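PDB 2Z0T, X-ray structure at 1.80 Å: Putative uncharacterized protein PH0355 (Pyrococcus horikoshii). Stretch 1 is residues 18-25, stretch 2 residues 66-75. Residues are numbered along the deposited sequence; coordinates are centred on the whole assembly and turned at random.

Stretch 1, residues 18-25: GKKKIEGR
Stretch 2 66-75: KEGIENVLPG

Residues 18-25 run through a loop into a strand that begins at Ile-22, and residues 66-75 pack against it as the end of a helix, a short turn and a loop, with 417 Å² buried between them. End to end, the stretches run in broadly opposite senses, yet the register pairs step the same way: Lys-20 CA lies 5.0 Å from Asn-71 CA and Ile-22 CA 5.0 Å from Val-72 CA. Lys-20 has phi/psi -90/105, and Ile-22 is extended at -130/139.

Stretch 2 opens with the last helical residues, Lys-66 and Glu-67. Glu-67 (chi1 m, chi2 m) points toward stretch 1, its OE1 3.8 Å from Ile-22 CD1. Gly-68 ends the helix with phi/psi 89/112; a side chain here would collide with Asn-71 ND2. Asn-71 N donates to Gly-68 O (3.0 Å), starting a weakly bonded turn in which Leu-73 N reaches Ile-69 O at 2.7 Å.

Asn-71 (phi/psi -85/-14, chi1 m) is the hub. Its ND2 donates to Glu-67 O (3.1 Å), tying the turn to the preceding helix, while a water donates to both Asn-71 OD1 (2.9 Å) and Lys-19 O (2.6 Å). Asn-71 O accepts from two successive amides, Lys-21 N at 3.0 Å and Ile-22 N at 3.2 Å, both at 139°, and lies 3.6 Å from Lys-20 CA in a CA-H...O contact.

The side chain of Val-72 (chi1 t) adds an apolar contact, CG2 packing 3.8 Å from CB of Ile-22 (m, m), which points toward stretch 2. Its carbonyl stays polar: Val-72 O accepts from Lys-20 NZ (2.8 Å). Lys-20 (t, t, t, p) extends along the strand and bends only at chi4, so that NZ also donates to Ile-22 O (2.7 Å) and, weakly, to Glu-23 OE1 (2.9 Å) in a salt bridge, offsetting its buried charge.

Leu-73 directs its CB away. Pro-74 (phi/psi -50/131, C-gamma exo) then turns toward stretch 1, CG lying 3.9 Å from Lys-20 N and 4.1 Å from Lys-19 CB.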

# COMPACT_ATOMS: atom_id res chain seq x y z
N GLY A 18 -0.50 5.17 13.17
CA GLY A 18 0.64 5.89 12.62
C GLY A 18 1.88 5.05 12.34
O GLY A 18 2.93 5.60 12.00
N LYS A 19 1.76 3.74 12.46
CA LYS A 19 2.89 2.84 12.20
C LYS A 19 2.99 2.54 10.71
O LYS A 19 4.07 2.61 10.13
CB LYS A 19 2.73 1.54 12.99
CG LYS A 19 2.74 1.72 14.49
CD LYS A 19 2.62 0.39 15.20
CE LYS A 19 2.57 0.56 16.71
NZ LYS A 19 2.40 -0.75 17.41
N LYS A 20 1.87 2.18 10.10
CA LYS A 20 1.84 1.89 8.67
C LYS A 20 1.55 3.21 7.96
O LYS A 20 0.42 3.70 7.97
CB LYS A 20 0.76 0.86 8.36
CG LYS A 20 0.61 0.51 6.89
CD LYS A 20 -0.27 -0.73 6.72
CE LYS A 20 -0.66 -0.96 5.26
NZ LYS A 20 0.51 -1.13 4.35
N LYS A 21 2.58 3.79 7.34
CA LYS A 21 2.44 5.07 6.66
C LYS A 21 2.39 4.93 5.15
O LYS A 21 2.19 5.91 4.43
CB LYS A 21 3.60 5.99 7.04
CG LYS A 21 3.74 6.24 8.54
CD LYS A 21 4.93 7.14 8.85
CE LYS A 21 4.76 8.53 8.22
NZ LYS A 21 3.53 9.21 8.71
N ILE A 22 2.59 3.70 4.67
CA ILE A 22 2.60 3.41 3.25
C ILE A 22 1.69 2.23 2.93
O ILE A 22 1.66 1.25 3.67
CB ILE A 22 4.03 3.01 2.78
CG1 ILE A 22 5.02 4.13 3.13
CG2 ILE A 22 4.03 2.70 1.29
CD1 ILE A 22 4.75 5.45 2.44
N GLU A 23 0.95 2.33 1.83
CA GLU A 23 0.10 1.23 1.40
C GLU A 23 0.65 0.77 0.06
O GLU A 23 0.70 1.53 -0.91
CB GLU A 23 -1.35 1.66 1.23
CG GLU A 23 -2.24 0.60 0.56
CD GLU A 23 -2.30 -0.72 1.32
OE1 GLU A 23 -1.69 -0.83 2.41
OE2 GLU A 23 -2.97 -1.66 0.84
N GLY A 24 1.10 -0.48 0.01
CA GLY A 24 1.63 -1.03 -1.22
C GLY A 24 0.55 -1.75 -1.99
O GLY A 24 -0.26 -2.47 -1.41
N ARG A 25 0.52 -1.54 -3.30
CA ARG A 25 -0.47 -2.14 -4.19
C ARG A 25 0.16 -2.40 -5.54
O ARG A 25 1.26 -1.92 -5.83
CB ARG A 25 -1.64 -1.17 -4.40
CG ARG A 25 -2.45 -0.87 -3.17
CD ARG A 25 -3.55 -1.89 -2.99
NE ARG A 25 -4.09 -1.81 -1.64
CZ ARG A 25 -5.32 -2.18 -1.30
NH1 ARG A 25 -6.15 -2.65 -2.22
NH2 ARG A 25 -5.71 -2.07 -0.04
N LYS A 66 13.20 0.34 -0.44
CA LYS A 66 13.25 1.79 -0.53
C LYS A 66 12.36 2.50 0.49
O LYS A 66 12.76 3.49 1.10
CB LYS A 66 12.84 2.22 -1.95
CG LYS A 66 12.96 3.71 -2.23
CD LYS A 66 14.41 4.17 -2.23
CE LYS A 66 14.54 5.59 -2.74
NZ LYS A 66 14.15 5.71 -4.17
N GLU A 67 11.15 1.97 0.69
CA GLU A 67 10.21 2.57 1.63
C GLU A 67 10.45 2.18 3.09
O GLU A 67 10.01 2.87 4.01
CB GLU A 67 8.78 2.18 1.24
CG GLU A 67 8.34 2.65 -0.14
CD GLU A 67 8.26 4.16 -0.26
OE1 GLU A 67 8.07 4.83 0.77
OE2 GLU A 67 8.38 4.67 -1.40
N GLY A 68 11.17 1.08 3.31
CA GLY A 68 11.42 0.63 4.66
C GLY A 68 10.28 -0.29 5.05
O GLY A 68 9.14 0.15 5.19
N ILE A 69 10.57 -1.57 5.21
CA ILE A 69 9.54 -2.55 5.54
C ILE A 69 8.71 -2.20 6.77
O ILE A 69 7.51 -2.48 6.82
CB ILE A 69 10.16 -3.95 5.71
CG1 ILE A 69 9.06 -5.00 5.84
CG2 ILE A 69 11.08 -3.98 6.92
CD1 ILE A 69 9.56 -6.42 5.81
N GLU A 70 9.33 -1.59 7.77
CA GLU A 70 8.61 -1.23 8.99
C GLU A 70 7.50 -0.22 8.73
O GLU A 70 6.49 -0.19 9.45
CB GLU A 70 9.58 -0.69 10.04
CG GLU A 70 8.93 -0.36 11.37
CD GLU A 70 8.01 -1.47 11.86
OE1 GLU A 70 8.46 -2.64 11.90
OE2 GLU A 70 6.85 -1.17 12.22
N ASN A 71 7.68 0.62 7.71
CA ASN A 71 6.69 1.63 7.38
C ASN A 71 5.57 1.10 6.49
O ASN A 71 4.53 1.74 6.33
CB ASN A 71 7.36 2.81 6.68
CG ASN A 71 8.44 3.44 7.52
OD1 ASN A 71 8.20 3.85 8.65
ND2 ASN A 71 9.65 3.53 6.98
N VAL A 72 5.79 -0.08 5.91
CA VAL A 72 4.81 -0.68 5.01
C VAL A 72 4.09 -1.87 5.65
O VAL A 72 2.86 -1.96 5.62
CB VAL A 72 5.47 -1.14 3.70
CG1 VAL A 72 4.40 -1.54 2.70
CG2 VAL A 72 6.35 -0.02 3.14
N LEU A 73 4.87 -2.77 6.23
CA LEU A 73 4.34 -3.96 6.88
C LEU A 73 4.93 -4.06 8.29
O LEU A 73 5.84 -4.86 8.53
CB LEU A 73 4.71 -5.21 6.07
CG LEU A 73 4.29 -5.20 4.60
CD1 LEU A 73 4.86 -6.42 3.91
CD2 LEU A 73 2.76 -5.18 4.49
N PRO A 74 4.43 -3.25 9.22
CA PRO A 74 4.92 -3.25 10.60
C PRO A 74 4.98 -4.65 11.21
O PRO A 74 4.01 -5.41 11.12
CB PRO A 74 3.92 -2.35 11.32
CG PRO A 74 3.54 -1.37 10.26
CD PRO A 74 3.35 -2.26 9.05
N GLY A 75 6.11 -5.00 11.80
CA GLY A 75 6.25 -6.30 12.42
C GLY A 75 7.00 -7.33 11.58
O GLY A 75 7.62 -8.23 12.13
O HOH W 1 6.38 3.52 10.82